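Local coordinates for protein iron aquisition yersiniabactin synthesis enzyme, YbtT (Escherichia coli, PDB 6BA9) that acts as a low-specificity type II thioesterase that maintains production of the metallophore yersiniabactin in pathogenic enterobacteria, at residues Met91-Arg101 against Asp168-Tyr177; Pro185-Ser196 against Leu213-Gly224. The protein carries 1 engineered substitution. All coordinates share one frame; numbering follows the deposited sequence.

Contact 1: Met91-Arg101 against Asp168-Tyr177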
loop_
_atom_site.group_PDB
_atom_site.type_symbol
_atom_site.label_atom_id
_atom_site.label_comp_id
_atom_site.label_asym_id
_atom_site.label_seq_id
_atom_site.Cartn_x
_atom_site.Cartn_y
_atom_site.Cartn_z
ATOM N N MET A 91 1.131 -4.649 -2.498
ATOM C CA MET A 91 0.323 -5.261 -1.447
ATOM C C MET A 91 -0.446 -4.211 -0.666
ATOM O O MET A 91 -1.583 -4.444 -0.225
ATOM C CB MET A 91 1.233 -6.016 -0.472
ATOM C CG MET A 91 0.601 -6.426 0.830
ATOM S SD MET A 91 1.824 -7.274 1.850
ATOM C CE MET A 91 0.851 -7.576 3.309
ATOM N N GLY A 92 0.191 -3.064 -0.405
ATOM C CA GLY A 92 -0.456 -2.035 0.385
ATOM C C GLY A 92 -1.710 -1.493 -0.261
ATOM O O GLY A 92 -2.616 -1.047 0.440
ATOM N N ALA A 93 -1.787 -1.514 -1.594
ATOM C CA ALA A 93 -3.018 -1.074 -2.249
ATOM C C ALA A 93 -4.184 -1.995 -1.912
ATOM O O ALA A 93 -5.321 -1.538 -1.772
ATOM C CB ALA A 93 -2.820 -1.009 -3.763
ATOM N N GLN A 94 -3.923 -3.293 -1.782
ATOM C CA GLN A 94 -4.971 -4.240 -1.433
ATOM C C GLN A 94 -5.483 -3.964 -0.032
ATOM O O GLN A 94 -6.690 -3.958 0.211
ATOM C CB GLN A 94 -4.453 -5.672 -1.533
ATOM C CG GLN A 94 -3.905 -6.073 -2.900
ATOM C CD GLN A 94 -3.078 -7.324 -2.855
ATOM O OE1 GLN A 94 -2.456 -7.637 -1.836
ATOM N NE2 GLN A 94 -3.036 -8.046 -3.959
ATOM N N VAL A 95 -4.566 -3.723 0.908
ATOM C CA VAL A 95 -4.967 -3.398 2.271
ATOM C C VAL A 95 -5.712 -2.072 2.317
ATOM O O VAL A 95 -6.738 -1.952 2.999
ATOM C CB VAL A 95 -3.769 -3.416 3.237
ATOM C CG1 VAL A 95 -4.231 -3.033 4.636
ATOM C CG2 VAL A 95 -3.115 -4.798 3.270
ATOM N N ALA A 96 -5.223 -1.062 1.597
ATOM C CA ALA A 96 -5.877 0.241 1.580
ATOM C C ALA A 96 -7.289 0.124 1.029
ATOM O O ALA A 96 -8.221 0.713 1.584
ATOM C CB ALA A 96 -5.062 1.225 0.738
ATOM N N PHE A 97 -7.463 -0.632 -0.054
ATOM C CA PHE A 97 -8.786 -0.862 -0.623
ATOM C C PHE A 97 -9.720 -1.527 0.381
ATOM O O PHE A 97 -10.847 -1.055 0.609
ATOM C CB PHE A 97 -8.634 -1.727 -1.875
ATOM C CG PHE A 97 -9.934 -2.207 -2.455
ATOM C CD1 PHE A 97 -10.840 -1.317 -2.991
ATOM C CD2 PHE A 97 -10.230 -3.543 -2.482
ATOM C CE1 PHE A 97 -12.034 -1.783 -3.557
ATOM C CE2 PHE A 97 -11.411 -4.007 -3.041
ATOM C CZ PHE A 97 -12.306 -3.123 -3.569
ATOM N N GLU A 98 -9.273 -2.626 1.005
ATOM C CA GLU A 98 -10.136 -3.340 1.946
ATOM C C GLU A 98 -10.412 -2.513 3.200
ATOM O O GLU A 98 -11.512 -2.586 3.765
ATOM C CB GLU A 98 -9.541 -4.718 2.271
ATOM C CG GLU A 98 -9.530 -5.711 1.109
ATOM C CD GLU A 98 -10.901 -6.213 0.725
ATOM O OE1 GLU A 98 -11.854 -6.068 1.531
ATOM O OE2 GLU A 98 -11.019 -6.738 -0.402
ATOM N N THR A 99 -9.451 -1.699 3.627
ATOM C CA THR A 99 -9.678 -0.773 4.731
ATOM C C THR A 99 -10.721 0.265 4.356
ATOM O O THR A 99 -11.636 0.562 5.143
ATOM C CB THR A 99 -8.358 -0.098 5.114
ATOM O OG1 THR A 99 -7.403 -1.090 5.516
ATOM C CG2 THR A 99 -8.543 0.871 6.280
ATOM N N CYS A 100 -10.605 0.813 3.152
ATOM C CA CYS A 100 -11.556 1.802 2.679
ATOM C C CYS A 100 -12.947 1.205 2.595
ATOM O O CYS A 100 -13.931 1.871 2.947
ATOM C CB CYS A 100 -11.100 2.334 1.318
ATOM S SG CYS A 100 -11.949 3.854 0.790
ATOM N N ARG A 101 -13.044 -0.053 2.172
ATOM C CA ARG A 101 -14.329 -0.754 2.119
ATOM C C ARG A 101 -14.988 -0.762 3.491
ATOM O O ARG A 101 -16.167 -0.409 3.632
ATOM C CB ARG A 101 -14.109 -2.169 1.597
ATOM C CG ARG A 101 -15.330 -3.066 1.481
ATOM C CD ARG A 101 -15.099 -4.212 0.443
ATOM N NE ARG A 101 -15.896 -5.382 0.796
ATOM C CZ ARG A 101 -15.438 -6.628 0.927
ATOM N NH1 ARG A 101 -14.164 -6.923 0.707
ATOM N NH2 ARG A 101 -16.282 -7.600 1.269
ATOM N N ASP A 168 4.061 -12.011 4.155
ATOM C CA ASP A 168 3.544 -10.898 3.368
ATOM C C ASP A 168 3.168 -11.368 1.959
ATOM O O ASP A 168 2.092 -11.043 1.441
ATOM C CB ASP A 168 4.583 -9.775 3.229
ATOM C CG ASP A 168 4.869 -9.007 4.516
ATOM O OD1 ASP A 168 4.289 -9.269 5.586
ATOM O OD2 ASP A 168 5.751 -8.114 4.428
ATOM N N PHE A 169 4.076 -12.106 1.301
ATOM C CA PHE A 169 3.814 -12.542 -0.066
ATOM C C PHE A 169 2.680 -13.565 -0.133
ATOM O O PHE A 169 1.895 -13.559 -1.093
ATOM C CB PHE A 169 5.105 -13.010 -0.738
ATOM C CG PHE A 169 5.895 -11.884 -1.343
ATOM C CD1 PHE A 169 5.635 -11.486 -2.634
ATOM C CD2 PHE A 169 6.880 -11.235 -0.632
ATOM C CE1 PHE A 169 6.349 -10.439 -3.193
ATOM C CE2 PHE A 169 7.586 -10.183 -1.215
ATOM C CZ PHE A 169 7.314 -9.818 -2.473
ATOM N N TYR A 170 2.560 -14.423 0.876
ATOM C CA TYR A 170 1.409 -15.321 0.920
ATOM C C TYR A 170 0.109 -14.526 1.035
ATOM O O TYR A 170 -0.861 -14.793 0.313
ATOM C CB TYR A 170 1.526 -16.359 2.041
ATOM C CG TYR A 170 0.293 -17.253 2.062
ATOM C CD1 TYR A 170 -0.839 -16.911 2.804
ATOM C CD2 TYR A 170 0.236 -18.388 1.281
ATOM C CE1 TYR A 170 -1.965 -17.682 2.767
ATOM C CE2 TYR A 170 -0.893 -19.181 1.257
ATOM C CZ TYR A 170 -1.983 -18.821 1.984
ATOM O OH TYR A 170 -3.126 -19.598 1.961
ATOM N N ALA A 171 0.086 -13.512 1.897
ATOM C CA ALA A 171 -1.116 -12.689 2.026
ATOM C C ALA A 171 -1.482 -12.061 0.696
ATOM O O ALA A 171 -2.644 -12.071 0.282
ATOM C CB ALA A 171 -0.890 -11.600 3.067
ATOM N N THR A 172 -0.503 -11.443 0.035
ATOM C CA THR A 172 -0.827 -10.668 -1.145
ATOM C C THR A 172 -1.175 -11.558 -2.334
ATOM O O THR A 172 -1.983 -11.154 -3.172
ATOM C CB THR A 172 0.315 -9.678 -1.455
ATOM O OG1 THR A 172 -0.137 -8.705 -2.402
ATOM C CG2 THR A 172 1.518 -10.348 -2.058
ATOM N N GLU A 173 -0.578 -12.760 -2.427
ATOM C CA GLU A 173 -0.867 -13.647 -3.557
ATOM C C GLU A 173 -2.161 -14.436 -3.368
ATOM O O GLU A 173 -2.848 -14.755 -4.356
ATOM C CB GLU A 173 0.340 -14.568 -3.795
ATOM C CG GLU A 173 1.538 -13.788 -4.294
ATOM C CD GLU A 173 2.781 -14.608 -4.484
ATOM O OE1 GLU A 173 2.779 -15.831 -4.200
ATOM O OE2 GLU A 173 3.791 -14.003 -4.885
ATOM N N SER A 174 -2.526 -14.744 -2.129
ATOM C CA SER A 174 -3.746 -15.501 -1.872
ATOM C C SER A 174 -4.983 -14.622 -1.913
ATOM O O SER A 174 -6.101 -15.152 -1.907
ATOM C CB SER A 174 -3.655 -16.236 -0.535
ATOM O OG SER A 174 -3.611 -15.341 0.557
ATOM N N TYR A 175 -4.801 -13.305 -1.972
ATOM C CA TYR A 175 -5.893 -12.340 -2.054
ATOM C C TYR A 175 -6.415 -12.298 -3.482
ATOM O O TYR A 175 -5.694 -11.903 -4.407
ATOM C CB TYR A 175 -5.377 -10.968 -1.620
ATOM C CG TYR A 175 -6.379 -9.849 -1.763
ATOM C CD1 TYR A 175 -6.328 -8.981 -2.841
ATOM C CD2 TYR A 175 -7.394 -9.668 -0.841
ATOM C CE1 TYR A 175 -7.230 -7.958 -2.975
ATOM C CE2 TYR A 175 -8.297 -8.640 -0.969
ATOM C CZ TYR A 175 -8.213 -7.791 -2.050
ATOM O OH TYR A 175 -9.092 -6.742 -2.231
ATOM N N HIS A 176 -7.663 -12.717 -3.660
ATOM C CA HIS A 176 -8.231 -12.829 -4.991
ATOM C C HIS A 176 -9.716 -13.094 -4.854
ATOM O O HIS A 176 -10.135 -13.871 -3.986
ATOM C CB HIS A 176 -7.584 -13.985 -5.760
ATOM C CG HIS A 176 -8.150 -14.179 -7.128
ATOM N ND1 HIS A 176 -9.066 -15.172 -7.419
ATOM C CD2 HIS A 176 -7.953 -13.495 -8.277
ATOM C CE1 HIS A 176 -9.390 -15.098 -8.697
ATOM N NE2 HIS A 176 -8.733 -14.090 -9.241
ATOM N N TYR A 177 -10.494 -12.456 -5.717
ATOM C CA TYR A 177 -11.925 -12.692 -5.823
ATOM C C TYR A 177 -12.249 -13.226 -7.213
ATOM O O TYR A 177 -11.599 -12.873 -8.198
ATOM C CB TYR A 177 -12.711 -11.405 -5.637
ATOM C CG TYR A 177 -12.635 -10.788 -4.260
ATOM C CD1 TYR A 177 -13.427 -11.251 -3.220
ATOM C CD2 TYR A 177 -11.795 -9.708 -4.008
ATOM C CE1 TYR A 177 -13.371 -10.660 -1.963
ATOM C CE2 TYR A 177 -11.737 -9.116 -2.766
ATOM C CZ TYR A 177 -12.514 -9.594 -1.744
ATOM O OH TYR A 177 -12.462 -8.991 -0.494
#
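Glu-98 meets two tyrosines through a single carboxylate oxygen. Tyr-175 OH donates to Glu-98 OE2 at 2.7 Å on its anti lone pair, while Tyr-177 OH reaches the same OE2 at 2.7 Å from above the carboxylate plane. OE2 sits at the edge of both phenol rings, and the Tyr-175 ring stands 78° to the carboxylate. The other oxygen pairs with an arginine: Arg-101 NH1 makes a salt bridge to Glu-98 OE1 at 2.6 Å, though its N-H points poorly at the oxygen, and a weak bond to Tyr-177 OH. With this set of donors the buried glutamate probably stays ionised.

A second polar pair uses an amide. Thr-172 OG1, anti to its own backbone nitrogen (chi1 -166°), donates to Gln-94 OE1 at 2.6 Å. Gln-94 NE2 returns a weak bond to Thr-172 O at 3.4 Å.

The helical segments 91-101 and 168-174 cross at 61°, and the two tyrosines follow in the loop just past the second. Helix 91-105 follows strand 84-89 where alpha/beta hydrolases have the nucleophile elbow, and helix 155-174 belongs to the helical insertion ahead of strand 190-195, consistent with a lid.

Van der Waals contacts complete the interface. Gln-94 CB lies over one face of Tyr-175, a CH-pi contact. Met-91, fully extended, lays SD over Asp-168 O (3.8 Å) and CE 4.4 Å from Ala-171 CB; the Asp-168 carboxylate forms a salt bridge with Arg-51.

Contact 2: Pro185-Ser196 against Leu213-Gly224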
loop_
_atom_site.group_PDB
_atom_site.type_symbol
_atom_site.label_atom_id
_atom_site.label_comp_id
_atom_site.label_asym_id
_atom_site.label_seq_id
_atom_site.Cartn_x
_atom_site.Cartn_y
_atom_site.Cartn_z
ATOM N N PRO A 185 -19.311 -1.921 -5.614
ATOM C CA PRO A 185 -18.156 -1.069 -5.865
ATOM C C PRO A 185 -18.032 -0.024 -4.772
ATOM O O PRO A 185 -19.005 0.347 -4.107
ATOM C CB PRO A 185 -18.479 -0.420 -7.213
ATOM C CG PRO A 185 -19.965 -0.391 -7.250
ATOM C CD PRO A 185 -20.420 -1.639 -6.551
ATOM N N LEU A 186 -16.816 0.442 -4.575
ATOM C CA LEU A 186 -16.573 1.484 -3.598
ATOM C C LEU A 186 -16.894 2.833 -4.198
ATOM O O LEU A 186 -16.623 3.079 -5.378
ATOM C CB LEU A 186 -15.107 1.459 -3.171
ATOM C CG LEU A 186 -14.663 0.261 -2.338
ATOM C CD1 LEU A 186 -13.314 0.573 -1.683
ATOM C CD2 LEU A 186 -15.686 -0.088 -1.270
ATOM N N ARG A 187 -17.499 3.702 -3.394
ATOM C CA ARG A 187 -17.869 5.039 -3.828
ATOM C C ARG A 187 -16.877 6.110 -3.418
ATOM O O ARG A 187 -16.965 7.238 -3.920
ATOM C CB ARG A 187 -19.263 5.387 -3.323
ATOM C CG ARG A 187 -20.345 4.652 -4.098
ATOM C CD ARG A 187 -20.771 3.376 -3.410
ATOM N NE ARG A 187 -21.670 2.569 -4.248
ATOM C CZ ARG A 187 -22.478 1.625 -3.774
ATOM N NH1 ARG A 187 -22.530 1.381 -2.468
ATOM N NH2 ARG A 187 -23.249 0.932 -4.604
ATOM N N THR A 188 -15.930 5.798 -2.547
ATOM C CA THR A 188 -14.910 6.776 -2.200
ATOM C C THR A 188 -14.156 7.194 -3.465
ATOM O O THR A 188 -13.717 6.329 -4.235
ATOM C CB THR A 188 -13.928 6.145 -1.207
ATOM O OG1 THR A 188 -14.588 5.862 0.043
ATOM C CG2 THR A 188 -12.733 7.063 -0.930
ATOM N N PRO A 189 -13.933 8.488 -3.690
ATOM C CA PRO A 189 -13.174 8.905 -4.876
ATOM C C PRO A 189 -11.775 8.314 -4.852
ATOM O O PRO A 189 -11.097 8.322 -3.818
ATOM C CB PRO A 189 -13.134 10.427 -4.747
ATOM C CG PRO A 189 -14.356 10.749 -3.969
ATOM C CD PRO A 189 -14.468 9.643 -2.955
ATOM N N ALA A 190 -11.352 7.811 -6.006
ATOM C CA ALA A 190 -10.171 6.973 -6.122
ATOM C C ALA A 190 -9.268 7.457 -7.243
ATOM O O ALA A 190 -9.727 7.911 -8.301
ATOM C CB ALA A 190 -10.544 5.526 -6.370
ATOM N N LEU A 191 -7.961 7.314 -7.003
ATOM C CA LEU A 191 -6.925 7.600 -7.975
ATOM C C LEU A 191 -6.096 6.346 -8.178
ATOM O O LEU A 191 -5.676 5.711 -7.199
ATOM C CB LEU A 191 -6.024 8.711 -7.457
ATOM C CG LEU A 191 -4.757 9.025 -8.243
ATOM C CD1 LEU A 191 -5.094 9.528 -9.667
ATOM C CD2 LEU A 191 -3.917 10.051 -7.496
ATOM N N LEU A 192 -5.862 5.987 -9.433
ATOM C CA LEU A 192 -5.034 4.859 -9.812
ATOM C C LEU A 192 -3.709 5.385 -10.338
ATOM O O LEU A 192 -3.693 6.264 -11.213
ATOM C CB LEU A 192 -5.714 4.050 -10.919
ATOM C CG LEU A 192 -7.119 3.506 -10.644
ATOM C CD1 LEU A 192 -7.648 2.724 -11.838
ATOM C CD2 LEU A 192 -7.156 2.643 -9.410
ATOM N N LEU A 193 -2.610 4.866 -9.791
ATOM C CA LEU A 193 -1.265 5.209 -10.216
ATOM C C LEU A 193 -0.557 3.956 -10.701
ATOM O O LEU A 193 -0.723 2.864 -10.134
ATOM C CB LEU A 193 -0.473 5.826 -9.056
ATOM C CG LEU A 193 -0.996 7.130 -8.468
ATOM C CD1 LEU A 193 -0.101 7.560 -7.327
ATOM C CD2 LEU A 193 -1.056 8.212 -9.530
ATOM N N CYS A 194 0.246 4.116 -11.744
ATOM C CA CYS A 194 1.132 3.054 -12.206
ATOM C C CYS A 194 2.448 3.675 -12.651
ATOM O O CYS A 194 2.562 4.897 -12.820
ATOM C CB CYS A 194 0.483 2.196 -13.293
ATOM S SG CYS A 194 0.290 3.047 -14.886
ATOM N N GLY A 195 3.444 2.816 -12.826
ATOM C CA GLY A 195 4.777 3.243 -13.214
ATOM C C GLY A 195 5.081 2.947 -14.672
ATOM O O GLY A 195 4.784 1.867 -15.171
ATOM N N SER A 196 5.712 3.917 -15.341
ATOM C CA SER A 196 6.003 3.766 -16.767
ATOM C C SER A 196 6.799 2.503 -17.056
ATOM O O SER A 196 6.610 1.869 -18.104
ATOM C CB SER A 196 6.785 4.982 -17.276
ATOM O OG SER A 196 8.008 5.171 -16.594
ATOM N N LEU A 213 -14.522 0.295 -8.600
ATOM C CA LEU A 213 -14.489 1.665 -8.105
ATOM C C LEU A 213 -15.445 2.515 -8.927
ATOM O O LEU A 213 -15.267 2.654 -10.143
ATOM C CB LEU A 213 -13.060 2.210 -8.206
ATOM C CG LEU A 213 -11.982 1.430 -7.451
ATOM C CD1 LEU A 213 -10.584 1.939 -7.835
ATOM C CD2 LEU A 213 -12.205 1.547 -5.950
ATOM N N SER A 214 -16.461 3.082 -8.274
ATOM C CA SER A 214 -17.470 3.878 -8.987
ATOM C C SER A 214 -16.998 5.264 -9.398
ATOM O O SER A 214 -17.543 5.840 -10.360
ATOM C CB SER A 214 -18.711 4.015 -8.112
ATOM O OG SER A 214 -19.254 2.732 -7.903
ATOM N N HIS A 215 -16.025 5.844 -8.705
ATOM C CA HIS A 215 -15.604 7.230 -8.911
ATOM C C HIS A 215 -14.085 7.212 -8.957
ATOM O O HIS A 215 -13.422 7.292 -7.912
ATOM C CB HIS A 215 -16.138 8.143 -7.817
ATOM C CG HIS A 215 -17.631 8.153 -7.753
ATOM N ND1 HIS A 215 -18.334 7.672 -6.669
ATOM C CD2 HIS A 215 -18.553 8.536 -8.665
ATOM C CE1 HIS A 215 -19.631 7.772 -6.914
ATOM N NE2 HIS A 215 -19.789 8.291 -8.115
ATOM N N VAL A 216 -13.520 7.079 -10.152
ATOM C CA VAL A 216 -12.110 6.739 -10.282
ATOM C C VAL A 216 -11.487 7.519 -11.426
ATOM O O VAL A 216 -12.107 7.724 -12.475
ATOM C CB VAL A 216 -11.937 5.222 -10.446
ATOM C CG1 VAL A 216 -12.653 4.720 -11.678
ATOM C CG2 VAL A 216 -10.461 4.836 -10.467
ATOM N N THR A 217 -10.261 7.961 -11.210
ATOM C CA THR A 217 -9.444 8.645 -12.196
ATOM C C THR A 217 -8.170 7.846 -12.382
ATOM O O THR A 217 -7.575 7.386 -11.399
ATOM C CB THR A 217 -9.056 10.032 -11.693
ATOM O OG1 THR A 217 -10.233 10.815 -11.439
ATOM C CG2 THR A 217 -8.179 10.755 -12.730
ATOM N N GLY A 218 -7.725 7.719 -13.626
ATOM C CA GLY A 218 -6.487 7.041 -13.946
ATOM C C GLY A 218 -6.682 5.768 -14.744
ATOM O O GLY A 218 -7.794 5.467 -15.200
ATOM N N PRO A 219 -5.611 4.976 -14.932
ATOM C CA PRO A 219 -4.284 5.182 -14.331
ATOM C C PRO A 219 -3.572 6.442 -14.793
ATOM O O PRO A 219 -3.641 6.835 -15.970
ATOM C CB PRO A 219 -3.494 3.937 -14.770
ATOM C CG PRO A 219 -4.557 2.893 -15.101
ATOM C CD PRO A 219 -5.702 3.691 -15.642
ATOM N N VAL A 220 -2.941 7.105 -13.834
ATOM C CA VAL A 220 -1.998 8.182 -14.085
ATOM C C VAL A 220 -0.607 7.578 -13.980
ATOM O O VAL A 220 -0.287 6.896 -12.996
ATOM C CB VAL A 220 -2.201 9.337 -13.089
ATOM C CG1 VAL A 220 -1.091 10.388 -13.225
ATOM C CG2 VAL A 220 -3.608 9.972 -13.259
ATOM N N VAL A 221 0.204 7.783 -15.015
ATOM C CA VAL A 221 1.511 7.143 -15.139
ATOM C C VAL A 221 2.565 8.041 -14.507
ATOM O O VAL A 221 2.725 9.207 -14.890
ATOM C CB VAL A 221 1.847 6.865 -16.613
ATOM C CG1 VAL A 221 3.228 6.203 -16.734
ATOM C CG2 VAL A 221 0.811 5.990 -17.254
ATOM N N ILE A 222 3.294 7.495 -13.550
ATOM C CA ILE A 222 4.477 8.125 -12.982
ATOM C C ILE A 222 5.699 7.499 -13.653
ATOM O O ILE A 222 5.792 6.273 -13.784
ATOM C CB ILE A 222 4.491 7.946 -11.454
ATOM C CG1 ILE A 222 3.305 8.732 -10.857
ATOM C CG2 ILE A 222 5.838 8.380 -10.873
ATOM C CD1 ILE A 222 3.164 8.626 -9.383
ATOM N N ASP A 223 6.618 8.336 -14.134
ATOM C CA ASP A 223 7.817 7.813 -14.776
ATOM C C ASP A 223 8.736 7.202 -13.718
ATOM O O ASP A 223 9.207 7.903 -12.818
ATOM C CB ASP A 223 8.523 8.929 -15.552
ATOM C CG ASP A 223 7.748 9.359 -16.797
ATOM O OD1 ASP A 223 6.866 8.598 -17.273
ATOM O OD2 ASP A 223 8.032 10.459 -17.321
ATOM N N GLY A 224 9.002 5.911 -13.831
ATOM C CA GLY A 224 9.809 5.214 -12.850
ATOM C C GLY A 224 9.590 3.717 -12.921
ATOM O O GLY A 224 8.823 3.210 -13.743
HETATM O O HOH W 1 -14.645 4.851 -6.401
HETATM O O HOH W 2 -11.128 10.447 -8.571
#
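Strands 190-195 and 216-222, joined through helix 203-207, form a parallel beta-alpha-beta unit, with 216-222 the outermost strand of the sheet in this chain. Near its start a water bridges Ala-190 O and Thr-217 OG1, beside the bond from Thr-217 N to Ala-190 O. Leu-192 marks the break in register: its N donates to Thr-217 O at 3.0 Å, but its O accepts from Val-220 N at 2.9 Å, so Gly-218 and Pro-219, linked by a cis peptide, stand opposite one residue as a beta bulge. Regular bonding resumes beyond it, through Cys-194 and Ile-222.

Side chains pack on both faces. On one, Leu-192 CG meets Val-216 CG2 at 3.6 Å, Leu-192 CD2 touches Leu-213 CD1 at 3.8 Å, and Cys-194 SG touches both Pro-219 CB and Val-221 CG2; helix 203-207 packs over Cys-194 and Pro-219. On the other, Leu-193 and Val-220 run side by side, CD2 of the leucine 3.9 Å from CB of the valine, near helix 233-243.

Both ends are pinned by side chains. His-215 ND1 donates to Arg-187 O at 3.1 Å with that oxygen near the ring plane, which fixes the imidazole's rotation and places a proton on ND1. Ser-196 OG, set between its backbone N and carbonyl carbon (chi1 59°), accepts from Gly-224 N at 3.0 Å.

Such neighbouring C-terminal strands are typical of the alpha/beta-hydrolase fold, where the loops after them usually carry the catalytic acid and histidine.

The two contacts come in series: contact 1 closes at Tyr-177, shortly before Pro-185 opens contact 2. Their centres lie 16 Å apart, yet they touch, because helix 91-105 of contact 1 packs against the stretch leading into strand 190-195. There Phe-97 CE1 comes to 3.3 Å from Leu-186 CD1, and Cys-100 SG to 3.4 Å from Thr-188 OG1. Contact 1 ties this sheet-covering helix to helix 155-174, whereas contact 2 builds the border of the mixed sheet itself. Helix 91-105 thus lies between the probable lid region and the sheet edge, within one alpha/beta-hydrolase core.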